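Local coordinates for Di-haem cytochrome c peroxidase family protein (Burkholderia thailandensis E264, PDB 6NX0), which is a diheme peroxidase that carries two heme c groups and probably couples electron transfer to the reduction of hydrogen peroxide, at residues R107-P112 with S124-G129; A328-R333 with V394-T399; R406-H409 with F414-V417. All coordinates share one frame; numbering follows the deposited sequence.

Contact 1: residues R107-P112 with S124-G129; sequences RVFFDP and SCHDPG. With HEC (heme c), chain B.
With chi1 at -165°, F109 has CG anti to its own backbone nitrogen, and the ring swings over to H126. H126 has chi1 -61°, with CG anti to the carbonyl carbon, which sends the imidazole toward the heme. The two side chains cross at about a right angle. F109 CZ lies 3.7 Å from H126 CB, which sits at the edge of the phenyl ring. The backbone oxygen of H126 also lies in the plane of that ring, with H126 O 3.7 Å from F109 CE1. F110, just past the end of helix 99-109, comes toward P128 from the opposite direction and brings its ring edge to the proline. F110 CE1 is 3.7 Å from P128 CG. One face of the F110 ring is partly covered by F109 CD1.

Residues 124-129 carry the end of the CXXCH heme c motif. C125 SG is bonded covalently to CAC of the heme, and C122 makes the other thioether link. H126 NE2 binds the iron at 2.2 Å, and a water is the second axial ligand, also at 2.2 Å. H126 ND1 gives a hydrogen bond to the carbonyl of F132, which helps fix the rotation of the imidazole. Beyond the histidine the chain turns in an Asx turn, where G129 N donates to D127 OD1 (2.8 Å) from above the carboxylate plane. On the helix side, F109 makes an edge-to-face pair with Y259 of helix 245-260.

Contact 2: residues A328-R333 with V394-T399; sequences AVPRNR and VAFYNT. With HEC (heme c), chain C.
F396 points its ring from helix 390-399 into the loop 328-333, in the cytochrome c part of the chain that holds the second heme. The same helix supplies the axial tyrosine of that heme. F396 faces the loop and Y397 faces the iron. With chi1 at 167°, F396 has CG anti to the backbone N and reaches the loop with the far end of its ring. V329 crosses it at about a right angle. V329 CA lies 3.7 Å from F396 CZ, and V329 CG1 lies 3.9 Å from F396 CE2. P330 comes from the opposite direction and sets its CD 3.7 Å from F396 CE1. Both side-chain contacts are apolar. The carbonyl oxygen of A328 lies at the edge of the phenyl ring, near its plane, 3.6 Å from F396 CZ. The same oxygen accepts a hydrogen bond from Y408, so this buried polar atom is satisfied.

Y397 makes no contact with 328-333, though it packs on the neighbouring I327. Its CG is anti to the carbonyl carbon (chi1 -71°), and the ring leans over the porphyrin. Heme C4B lies over one face of the ring, toward its rim. The phenol oxygen OH binds the iron at 2.0 Å, with H305 as the other axial ligand. Both axial sites of this heme are therefore filled by protein, a His/Tyr pair. V394, on the same helix, packs on helix 444-455. H383 and M382, from elsewhere in the chain, hydrogen-bond to the heme near V329. Within 328-333, V329 CG2 lies 3.4 Å from the heme propionate oxygen O2D.

Contact 3: residues R406-H409 with F414-V417; sequences RWYH and FDDV
A short turn after helix 404-407 brings Y408 and H409 against F414 and D415, only a few residues on. The side chains of Y408 and F414 lie side by side and point the same way. The CA of F414 stands over the centre of the Y408 ring, 3.7 Å from its centroid and almost on the ring normal. This is a CH-pi contact. The F414 ring is turned at 89° to the tyrosine ring and presents its edge to the tyrosine face, an offset edge-to-face pair with centroids 5.7 Å apart. F414 CD1 makes the closest approach of this ring, 3.3 Å from Y408 OH.

Next to this pair is a His-carboxylate hydrogen bond. H409 ND1 donates to D415 OD2 at 2.7 Å, and the bond is nearly straight at 167°. The oxygen uses its syn lone pair, and it lies in the plane of the imidazole. D415 has chi1 at 69°, with CG between its backbone N and carbonyl carbon, which turns the carboxylate toward the 406-409 segment. Its other oxygen, OD1, lies at the edge of the tyrosine ring, 3.4 Å from Y408 CD1, and also accepts a hydrogen bond from the backbone N of R331. Both oxygens of this buried carboxylate are thus engaged. The Y408 hydroxyl is hydrogen-bonded to A328 O, and its ring packs on F396. On the 414-417 side, D416 forms a salt bridge to R331.

In the fold
The contacts run in series along the chain; none nests in or crosses another. Contact 1 comes first and closes a short loop from the end of helix 99-109 to the first heme site. Contact 2 opens about 200 residues later. It closes a loop of 60 residues, joining the segment after strand 324-325 to helix 390-399 at the second heme. Contact 3 follows and closes a tight loop of four residues after helix 404-407. Contacts 2 and 3 both belong to the cytochrome c part around the second heme. They touch, and a probable hydrogen bond between T399 OG1 and W407 NE1 links helix 390-399 to helix 404-407. Contact 1 lies on the opposite side of the chain's centre from contact 2.

Contact 1: residues R107-P112 with S124-G129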
loop_
_atom_site.group_PDB
_atom_site.type_symbol
_atom_site.label_atom_id
_atom_site.label_comp_id
_atom_site.label_asym_id
_atom_site.label_seq_id
_atom_site.Cartn_x
_atom_site.Cartn_y
_atom_site.Cartn_z
ATOM N N ARG A 107 -13.182 5.418 -16.453
ATOM C CA ARG A 107 -14.503 6.013 -16.296
ATOM C C ARG A 107 -15.101 5.681 -14.934
ATOM O O ARG A 107 -15.625 6.561 -14.248
ATOM C CB ARG A 107 -15.413 5.532 -17.438
ATOM C CG ARG A 107 -16.771 6.093 -17.398
ATOM C CD ARG A 107 -17.594 5.636 -18.584
ATOM N NE ARG A 107 -18.923 6.193 -18.424
ATOM C CZ ARG A 107 -19.811 6.355 -19.400
ATOM N NH1 ARG A 107 -19.529 5.964 -20.635
ATOM N NH2 ARG A 107 -20.979 6.906 -19.113
ATOM N N VAL A 108 -15.031 4.410 -14.531
ATOM C CA VAL A 108 -15.497 3.991 -13.208
ATOM C C VAL A 108 -14.729 4.728 -12.123
ATOM O O VAL A 108 -15.305 5.217 -11.142
ATOM C CB VAL A 108 -15.342 2.460 -13.059
ATOM C CG1 VAL A 108 -15.642 2.016 -11.653
ATOM C CG2 VAL A 108 -16.243 1.727 -14.074
ATOM N N PHE A 109 -13.406 4.802 -12.277
ATOM C CA PHE A 109 -12.554 5.384 -11.241
ATOM C C PHE A 109 -12.923 6.817 -10.909
ATOM O O PHE A 109 -12.797 7.243 -9.754
ATOM C CB PHE A 109 -11.105 5.323 -11.701
ATOM C CG PHE A 109 -10.092 5.549 -10.606
ATOM C CD1 PHE A 109 -9.645 6.820 -10.304
ATOM C CD2 PHE A 109 -9.604 4.486 -9.887
ATOM C CE1 PHE A 109 -8.696 7.013 -9.312
ATOM C CE2 PHE A 109 -8.651 4.666 -8.891
ATOM C CZ PHE A 109 -8.206 5.924 -8.604
ATOM N N PHE A 110 -13.386 7.580 -11.893
ATOM C CA PHE A 110 -13.676 8.990 -11.697
ATOM C C PHE A 110 -15.167 9.296 -11.576
ATOM O O PHE A 110 -15.535 10.477 -11.510
ATOM C CB PHE A 110 -13.038 9.799 -12.843
ATOM C CG PHE A 110 -11.554 9.907 -12.712
ATOM C CD1 PHE A 110 -10.998 10.868 -11.889
ATOM C CD2 PHE A 110 -10.717 9.008 -13.345
ATOM C CE1 PHE A 110 -9.610 10.957 -11.729
ATOM C CE2 PHE A 110 -9.346 9.077 -13.187
ATOM C CZ PHE A 110 -8.786 10.053 -12.377
ATOM N N ASP A 111 -16.024 8.268 -11.461
ATOM C CA ASP A 111 -17.469 8.473 -11.433
ATOM C C ASP A 111 -17.943 8.804 -10.020
ATOM O O ASP A 111 -17.926 7.923 -9.154
ATOM C CB ASP A 111 -18.177 7.240 -11.961
ATOM C CG ASP A 111 -19.654 7.462 -12.187
ATOM O OD1 ASP A 111 -20.243 8.365 -11.548
ATOM O OD2 ASP A 111 -20.235 6.727 -13.008
ATOM N N PRO A 112 -18.373 10.036 -9.742
ATOM C CA PRO A 112 -18.784 10.409 -8.380
ATOM C C PRO A 112 -20.180 9.935 -8.011
ATOM O O PRO A 112 -20.622 10.164 -6.883
ATOM C CB PRO A 112 -18.716 11.942 -8.422
ATOM C CG PRO A 112 -19.104 12.262 -9.860
ATOM C CD PRO A 112 -18.547 11.152 -10.701
ATOM N N SER A 124 -11.446 10.413 -5.048
ATOM C CA SER A 124 -11.593 11.154 -3.800
ATOM C C SER A 124 -10.630 10.699 -2.716
ATOM O O SER A 124 -10.404 11.445 -1.751
ATOM C CB SER A 124 -13.023 11.021 -3.268
ATOM O OG SER A 124 -13.959 11.508 -4.215
ATOM N N CYS A 125 -10.060 9.503 -2.842
ATOM C CA CYS A 125 -9.035 9.010 -1.932
ATOM C C CYS A 125 -7.751 8.604 -2.632
ATOM O O CYS A 125 -6.827 8.128 -1.966
ATOM C CB CYS A 125 -9.573 7.822 -1.139
ATOM S SG CYS A 125 -10.985 8.305 -0.134
ATOM N N HIS A 126 -7.682 8.757 -3.937
ATOM C CA HIS A 126 -6.559 8.343 -4.778
ATOM C C HIS A 126 -6.453 9.432 -5.852
ATOM O O HIS A 126 -6.920 9.259 -6.971
ATOM C CB HIS A 126 -6.798 6.962 -5.390
ATOM C CG HIS A 126 -6.954 5.861 -4.384
ATOM N ND1 HIS A 126 -5.892 5.367 -3.659
ATOM C CD2 HIS A 126 -8.038 5.153 -3.993
ATOM C CE1 HIS A 126 -6.314 4.394 -2.871
ATOM N NE2 HIS A 126 -7.614 4.246 -3.056
ATOM N N ASP A 127 -5.842 10.555 -5.484
ATOM C CA ASP A 127 -5.845 11.763 -6.292
ATOM C C ASP A 127 -4.878 11.609 -7.454
ATOM O O ASP A 127 -3.678 11.418 -7.223
ATOM C CB ASP A 127 -5.439 12.934 -5.388
ATOM C CG ASP A 127 -5.434 14.271 -6.089
ATOM O OD1 ASP A 127 -5.661 14.344 -7.319
ATOM O OD2 ASP A 127 -5.210 15.265 -5.370
ATOM N N PRO A 128 -5.332 11.692 -8.710
ATOM C CA PRO A 128 -4.359 11.613 -9.809
ATOM C C PRO A 128 -3.259 12.656 -9.704
ATOM O O PRO A 128 -2.153 12.435 -10.229
ATOM C CB PRO A 128 -5.223 11.822 -11.061
ATOM C CG PRO A 128 -6.430 12.542 -10.580
ATOM C CD PRO A 128 -6.689 11.992 -9.212
ATOM N N GLY A 129 -3.528 13.790 -9.076
ATOM C CA GLY A 129 -2.520 14.825 -8.928
ATOM C C GLY A 129 -1.502 14.559 -7.839
ATOM O O GLY A 129 -0.565 15.349 -7.672
HETATM FE FE HEC B . -8.919 2.659 -2.354
HETATM C CHA HEC B . -6.542 0.591 -0.911
HETATM C CHB HEC B . -8.562 0.995 -5.291
HETATM C CHC HEC B . -11.877 3.992 -3.493
HETATM C CHD HEC B . -9.416 4.247 0.663
HETATM N NA HEC B . -7.709 1.159 -2.995
HETATM C C1A HEC B . -6.822 0.417 -2.241
HETATM C C2A HEC B . -6.183 -0.541 -3.101
HETATM C C3A HEC B . -6.668 -0.350 -4.336
HETATM C C4A HEC B . -7.702 0.651 -4.276
HETATM C CMA HEC B . -6.369 -1.186 -5.575
HETATM C CAA HEC B . -5.142 -1.581 -2.648
HETATM C CBA HEC B . -3.738 -1.059 -2.889
HETATM C CGA HEC B . -2.663 -1.952 -2.327
HETATM O O1A HEC B . -1.474 -1.657 -2.650
HETATM O O2A HEC B . -2.974 -2.836 -1.471
HETATM N NB HEC B . -10.036 2.516 -4.041
HETATM C C1B HEC B . -9.706 1.738 -5.143
HETATM C C2B HEC B . -10.745 1.897 -6.125
HETATM C C3B HEC B . -11.722 2.643 -5.597
HETATM C C4B HEC B . -11.269 3.074 -4.295
HETATM C CMB HEC B . -10.726 1.230 -7.503
HETATM C CAB HEC B . -13.035 3.123 -6.248
HETATM C CBB HEC B . -13.968 1.909 -6.483
HETATM N NC HEC B . -10.343 3.891 -1.577
HETATM C C1C HEC B . -11.466 4.357 -2.248
HETATM C C2C HEC B . -12.009 5.438 -1.457
HETATM C C3C HEC B . -11.326 5.554 -0.315
HETATM C C4C HEC B . -10.279 4.553 -0.358
HETATM C CMC HEC B . -13.128 6.373 -1.943
HETATM C CAC HEC B . -11.326 6.753 0.649
HETATM C CBC HEC B . -12.647 6.859 1.423
HETATM N ND HEC B . -8.092 2.487 -0.508
HETATM C C1D HEC B . -8.443 3.281 0.602
HETATM C C2D HEC B . -7.709 2.801 1.744
HETATM C C3D HEC B . -6.889 1.651 1.283
HETATM C C4D HEC B . -7.163 1.510 -0.121
HETATM C CMD HEC B . -7.861 3.300 3.168
HETATM C CAD HEC B . -5.964 0.765 2.139
HETATM C CBD HEC B . -6.864 -0.109 2.982
HETATM C CGD HEC B . -6.144 -1.298 3.594
HETATM O O1D HEC B . -4.920 -1.432 3.379
HETATM O O2D HEC B . -6.835 -2.031 4.357
HETATM O O HOH W 1 -10.141 1.064 -1.484
#

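Contact 2: residues A328-R333 with V394-T399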
loop_
_atom_site.group_PDB
_atom_site.type_symbol
_atom_site.label_atom_id
_atom_site.label_comp_id
_atom_site.label_asym_id
_atom_site.label_seq_id
_atom_site.Cartn_x
_atom_site.Cartn_y
_atom_site.Cartn_z
ATOM N N ALA A 328 5.446 -2.417 14.219
ATOM C CA ALA A 328 4.781 -1.859 15.400
ATOM C C ALA A 328 4.880 -0.329 15.467
ATOM O O ALA A 328 5.307 0.251 16.465
ATOM C CB ALA A 328 5.347 -2.489 16.676
ATOM N N VAL A 329 4.433 0.337 14.411
ATOM C CA VAL A 329 4.395 1.801 14.485
ATOM C C VAL A 329 3.447 2.261 15.595
ATOM O O VAL A 329 2.547 1.513 16.026
ATOM C CB VAL A 329 4.023 2.450 13.139
ATOM C CG1 VAL A 329 4.971 2.019 12.049
ATOM C CG2 VAL A 329 2.577 2.174 12.784
ATOM N N PRO A 330 3.627 3.478 16.104
ATOM C CA PRO A 330 2.821 3.935 17.242
ATOM C C PRO A 330 1.336 4.005 16.926
ATOM O O PRO A 330 0.923 4.228 15.786
ATOM C CB PRO A 330 3.378 5.330 17.539
ATOM C CG PRO A 330 4.780 5.295 16.969
ATOM C CD PRO A 330 4.665 4.450 15.741
ATOM N N ARG A 331 0.537 3.830 17.978
ATOM C CA ARG A 331 -0.908 3.959 17.860
ATOM C C ARG A 331 -1.295 5.368 17.431
ATOM O O ARG A 331 -0.784 6.369 17.951
ATOM C CB ARG A 331 -1.552 3.628 19.202
ATOM C CG ARG A 331 -3.090 3.524 19.181
ATOM C CD ARG A 331 -3.517 3.014 20.538
ATOM N NE ARG A 331 -4.944 2.786 20.758
ATOM C CZ ARG A 331 -5.574 1.646 20.503
ATOM N NH1 ARG A 331 -4.930 0.632 19.918
ATOM N NH2 ARG A 331 -6.862 1.509 20.823
ATOM N N ASN A 332 -2.226 5.446 16.485
ATOM C CA ASN A 332 -2.827 6.719 16.103
ATOM C C ASN A 332 -4.039 6.914 16.999
ATOM O O ASN A 332 -5.096 6.320 16.765
ATOM C CB ASN A 332 -3.217 6.733 14.629
ATOM C CG ASN A 332 -3.824 8.058 14.218
ATOM O OD1 ASN A 332 -4.222 8.847 15.069
ATOM N ND2 ASN A 332 -3.894 8.312 12.929
ATOM N N ARG A 333 -3.874 7.727 18.041
ATOM C CA ARG A 333 -4.911 7.858 19.045
ATOM C C ARG A 333 -6.103 8.663 18.545
ATOM O O ARG A 333 -7.135 8.709 19.240
ATOM C CB ARG A 333 -4.313 8.476 20.311
ATOM C CG ARG A 333 -3.235 7.586 20.946
ATOM C CD ARG A 333 -2.430 8.331 22.006
ATOM N NE ARG A 333 -1.804 9.506 21.406
ATOM C CZ ARG A 333 -1.196 10.480 22.075
ATOM N NH1 ARG A 333 -1.103 10.436 23.396
ATOM N NH2 ARG A 333 -0.675 11.501 21.405
ATOM N N VAL A 394 11.069 7.816 8.878
ATOM C CA VAL A 394 12.410 7.247 8.785
ATOM C C VAL A 394 13.074 7.201 10.160
ATOM O O VAL A 394 13.687 6.193 10.547
ATOM C CB VAL A 394 13.240 8.064 7.778
ATOM C CG1 VAL A 394 14.701 7.592 7.751
ATOM C CG2 VAL A 394 12.630 8.006 6.386
ATOM N N ALA A 395 12.975 8.297 10.924
ATOM C CA ALA A 395 13.600 8.365 12.243
ATOM C C ALA A 395 13.054 7.297 13.189
ATOM O O ALA A 395 13.774 6.815 14.066
ATOM C CB ALA A 395 13.389 9.758 12.840
ATOM N N PHE A 396 11.796 6.896 13.006
ATOM C CA PHE A 396 11.201 5.853 13.835
ATOM C C PHE A 396 12.064 4.595 13.841
ATOM O O PHE A 396 12.261 3.974 14.886
ATOM C CB PHE A 396 9.788 5.551 13.311
ATOM C CG PHE A 396 9.171 4.292 13.864
ATOM C CD1 PHE A 396 8.631 4.276 15.139
ATOM C CD2 PHE A 396 9.148 3.120 13.102
ATOM C CE1 PHE A 396 8.069 3.117 15.643
ATOM C CE2 PHE A 396 8.586 1.965 13.632
ATOM C CZ PHE A 396 8.059 1.978 14.874
ATOM N N TYR A 397 12.565 4.193 12.678
ATOM C CA TYR A 397 13.389 2.989 12.606
ATOM C C TYR A 397 14.635 3.114 13.453
ATOM O O TYR A 397 15.089 2.126 14.040
ATOM C CB TYR A 397 13.790 2.695 11.174
ATOM C CG TYR A 397 12.652 2.217 10.325
ATOM C CD1 TYR A 397 12.289 0.876 10.321
ATOM C CD2 TYR A 397 11.947 3.097 9.517
ATOM C CE1 TYR A 397 11.251 0.431 9.531
ATOM C CE2 TYR A 397 10.911 2.658 8.717
ATOM C CZ TYR A 397 10.566 1.327 8.739
ATOM O OH TYR A 397 9.558 0.864 7.962
ATOM N N ASN A 398 15.196 4.315 13.532
ATOM C CA ASN A 398 16.479 4.461 14.199
ATOM C C ASN A 398 16.372 4.367 15.720
ATOM O O ASN A 398 17.299 3.857 16.367
ATOM C CB ASN A 398 17.113 5.791 13.800
ATOM C CG ASN A 398 18.584 5.846 14.104
ATOM O OD1 ASN A 398 19.296 4.844 13.990
ATOM N ND2 ASN A 398 19.060 7.039 14.488
ATOM N N THR A 399 15.296 4.879 16.334
ATOM C CA THR A 399 15.243 4.911 17.791
ATOM C C THR A 399 13.984 4.272 18.387
ATOM O O THR A 399 13.740 4.425 19.584
ATOM C CB THR A 399 15.425 6.342 18.332
ATOM O OG1 THR A 399 14.412 7.238 17.854
ATOM C CG2 THR A 399 16.805 6.883 17.953
HETATM FE FE HEC C . 9.882 0.378 6.083
HETATM C CHA HEC C . 6.600 1.363 5.997
HETATM C CHB HEC C . 10.865 3.536 5.159
HETATM C CHC HEC C . 13.146 -0.395 6.802
HETATM C CHD HEC C . 8.974 -2.864 6.640
HETATM N NA HEC C . 8.914 2.096 5.606
HETATM C C1A HEC C . 7.541 2.261 5.592
HETATM C C2A HEC C . 7.286 3.650 5.309
HETATM C C3A HEC C . 8.452 4.218 4.978
HETATM C C4A HEC C . 9.506 3.253 5.165
HETATM C CMA HEC C . 8.712 5.692 4.683
HETATM C CAA HEC C . 5.882 4.278 5.153
HETATM C CBA HEC C . 5.386 4.167 3.722
HETATM C CGA HEC C . 3.971 4.640 3.490
HETATM O O1A HEC C . 3.493 4.392 2.342
HETATM O O2A HEC C . 3.235 4.977 4.460
HETATM N NB HEC C . 11.652 1.341 5.978
HETATM C C1B HEC C . 11.841 2.644 5.508
HETATM C C2B HEC C . 13.258 2.950 5.577
HETATM C C3B HEC C . 13.897 1.903 6.093
HETATM C C4B HEC C . 12.903 0.860 6.307
HETATM C CMB HEC C . 13.877 4.276 5.065
HETATM C CAB HEC C . 15.390 1.767 6.488
HETATM C CBB HEC C . 15.767 2.826 7.549
HETATM N NC HEC C . 10.881 -1.314 6.542
HETATM C C1C HEC C . 12.221 -1.400 6.869
HETATM C C2C HEC C . 12.491 -2.764 7.230
HETATM C C3C HEC C . 11.363 -3.472 7.092
HETATM C C4C HEC C . 10.312 -2.567 6.692
HETATM C CMC HEC C . 13.916 -3.239 7.591
HETATM C CAC HEC C . 11.218 -5.002 7.120
HETATM C CBC HEC C . 11.596 -5.498 8.531
HETATM N ND HEC C . 8.109 -0.569 6.225
HETATM C C1D HEC C . 7.974 -1.938 6.482
HETATM C C2D HEC C . 6.592 -2.203 6.755
HETATM C C3D HEC C . 5.875 -0.913 6.654
HETATM C C4D HEC C . 6.866 0.055 6.270
HETATM C CMD HEC C . 5.949 -3.543 7.098
HETATM C CAD HEC C . 4.380 -0.670 6.901
HETATM C CBD HEC C . 4.179 -0.465 8.389
HETATM C CGD HEC C . 2.831 0.146 8.679
HETATM O O1D HEC C . 2.154 0.597 7.723
HETATM O O2D HEC C . 2.525 0.336 9.892
#

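Contact 3: residues R406-H409 with F414-V417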
loop_
_atom_site.group_PDB
_atom_site.type_symbol
_atom_site.label_atom_id
_atom_site.label_comp_id
_atom_site.label_asym_id
_atom_site.label_seq_id
_atom_site.Cartn_x
_atom_site.Cartn_y
_atom_site.Cartn_z
ATOM N N ARG A 406 9.857 7.872 23.375
ATOM C CA ARG A 406 9.706 8.964 22.417
ATOM C C ARG A 406 8.602 8.664 21.411
ATOM O O ARG A 406 7.896 9.575 20.967
ATOM C CB ARG A 406 11.035 9.202 21.687
ATOM C CG ARG A 406 11.010 10.130 20.456
ATOM C CD ARG A 406 12.399 10.197 19.797
ATOM N NE ARG A 406 12.418 10.881 18.498
ATOM C CZ ARG A 406 13.508 11.034 17.735
ATOM N NH1 ARG A 406 14.684 10.552 18.128
ATOM N NH2 ARG A 406 13.428 11.671 16.570
ATOM N N TRP A 407 8.441 7.396 21.055
ATOM C CA TRP A 407 7.548 7.004 19.975
ATOM C C TRP A 407 6.209 6.514 20.476
ATOM O O TRP A 407 5.192 6.739 19.806
ATOM C CB TRP A 407 8.214 5.913 19.120
ATOM C CG TRP A 407 9.460 6.441 18.496
ATOM C CD1 TRP A 407 10.742 6.223 18.908
ATOM C CD2 TRP A 407 9.546 7.351 17.398
ATOM N NE1 TRP A 407 11.615 6.929 18.128
ATOM C CE2 TRP A 407 10.910 7.626 17.187
ATOM C CE3 TRP A 407 8.603 7.950 16.559
ATOM C CZ2 TRP A 407 11.354 8.468 16.176
ATOM C CZ3 TRP A 407 9.044 8.774 15.549
ATOM C CH2 TRP A 407 10.412 9.025 15.357
ATOM N N TYR A 408 6.175 5.860 21.635
ATOM C CA TYR A 408 4.970 5.194 22.109
ATOM C C TYR A 408 4.307 5.975 23.233
ATOM O O TYR A 408 3.800 5.400 24.201
ATOM C CB TYR A 408 5.292 3.766 22.525
ATOM C CG TYR A 408 5.826 2.933 21.369
ATOM C CD1 TYR A 408 5.082 2.766 20.190
ATOM C CD2 TYR A 408 7.071 2.322 21.443
ATOM C CE1 TYR A 408 5.568 2.024 19.120
ATOM C CE2 TYR A 408 7.561 1.579 20.390
ATOM C CZ TYR A 408 6.804 1.416 19.228
ATOM O OH TYR A 408 7.292 0.683 18.198
ATOM N N HIS A 409 4.292 7.299 23.075
ATOM C CA HIS A 409 3.546 8.194 23.955
ATOM C C HIS A 409 3.910 7.914 25.412
ATOM O O HIS A 409 3.056 7.800 26.292
ATOM C CB HIS A 409 2.039 8.058 23.685
ATOM C CG HIS A 409 1.680 8.183 22.230
ATOM N ND1 HIS A 409 1.343 7.097 21.445
ATOM C CD2 HIS A 409 1.632 9.263 21.412
ATOM C CE1 HIS A 409 1.095 7.502 20.212
ATOM N NE2 HIS A 409 1.265 8.814 20.163
ATOM N N PHE A 414 5.650 -1.228 22.732
ATOM C CA PHE A 414 4.711 -0.889 21.669
ATOM C C PHE A 414 3.334 -0.589 22.246
ATOM O O PHE A 414 2.827 -1.316 23.108
ATOM C CB PHE A 414 4.612 -2.050 20.685
ATOM C CG PHE A 414 5.923 -2.790 20.475
ATOM C CD1 PHE A 414 7.006 -2.137 19.919
ATOM C CD2 PHE A 414 6.070 -4.119 20.855
ATOM C CE1 PHE A 414 8.202 -2.782 19.735
ATOM C CE2 PHE A 414 7.282 -4.782 20.655
ATOM C CZ PHE A 414 8.350 -4.108 20.102
ATOM N N ASP A 415 2.707 0.478 21.766
ATOM C CA ASP A 415 1.379 0.810 22.257
ATOM C C ASP A 415 0.273 0.535 21.252
ATOM O O ASP A 415 -0.889 0.842 21.539
ATOM C CB ASP A 415 1.309 2.265 22.733
ATOM C CG ASP A 415 1.420 3.303 21.616
ATOM O OD1 ASP A 415 1.726 2.977 20.455
ATOM O OD2 ASP A 415 1.153 4.492 21.941
ATOM N N ASP A 416 0.575 -0.074 20.102
ATOM C CA ASP A 416 -0.500 -0.438 19.184
ATOM C C ASP A 416 -0.495 -1.925 18.861
ATOM O O ASP A 416 -1.009 -2.346 17.814
ATOM C CB ASP A 416 -0.419 0.378 17.905
ATOM C CG ASP A 416 -1.761 0.506 17.213
ATOM O OD1 ASP A 416 -2.830 0.412 17.890
ATOM O OD2 ASP A 416 -1.746 0.688 15.980
ATOM N N VAL A 417 0.075 -2.734 19.752
ATOM C CA VAL A 417 0.049 -4.187 19.649
ATOM C C VAL A 417 -0.480 -4.737 20.966
ATOM O O VAL A 417 0.017 -4.356 22.031
ATOM C CB VAL A 417 1.445 -4.755 19.332
ATOM C CG1 VAL A 417 1.394 -6.255 19.257
ATOM C CG2 VAL A 417 2.030 -4.155 18.037
#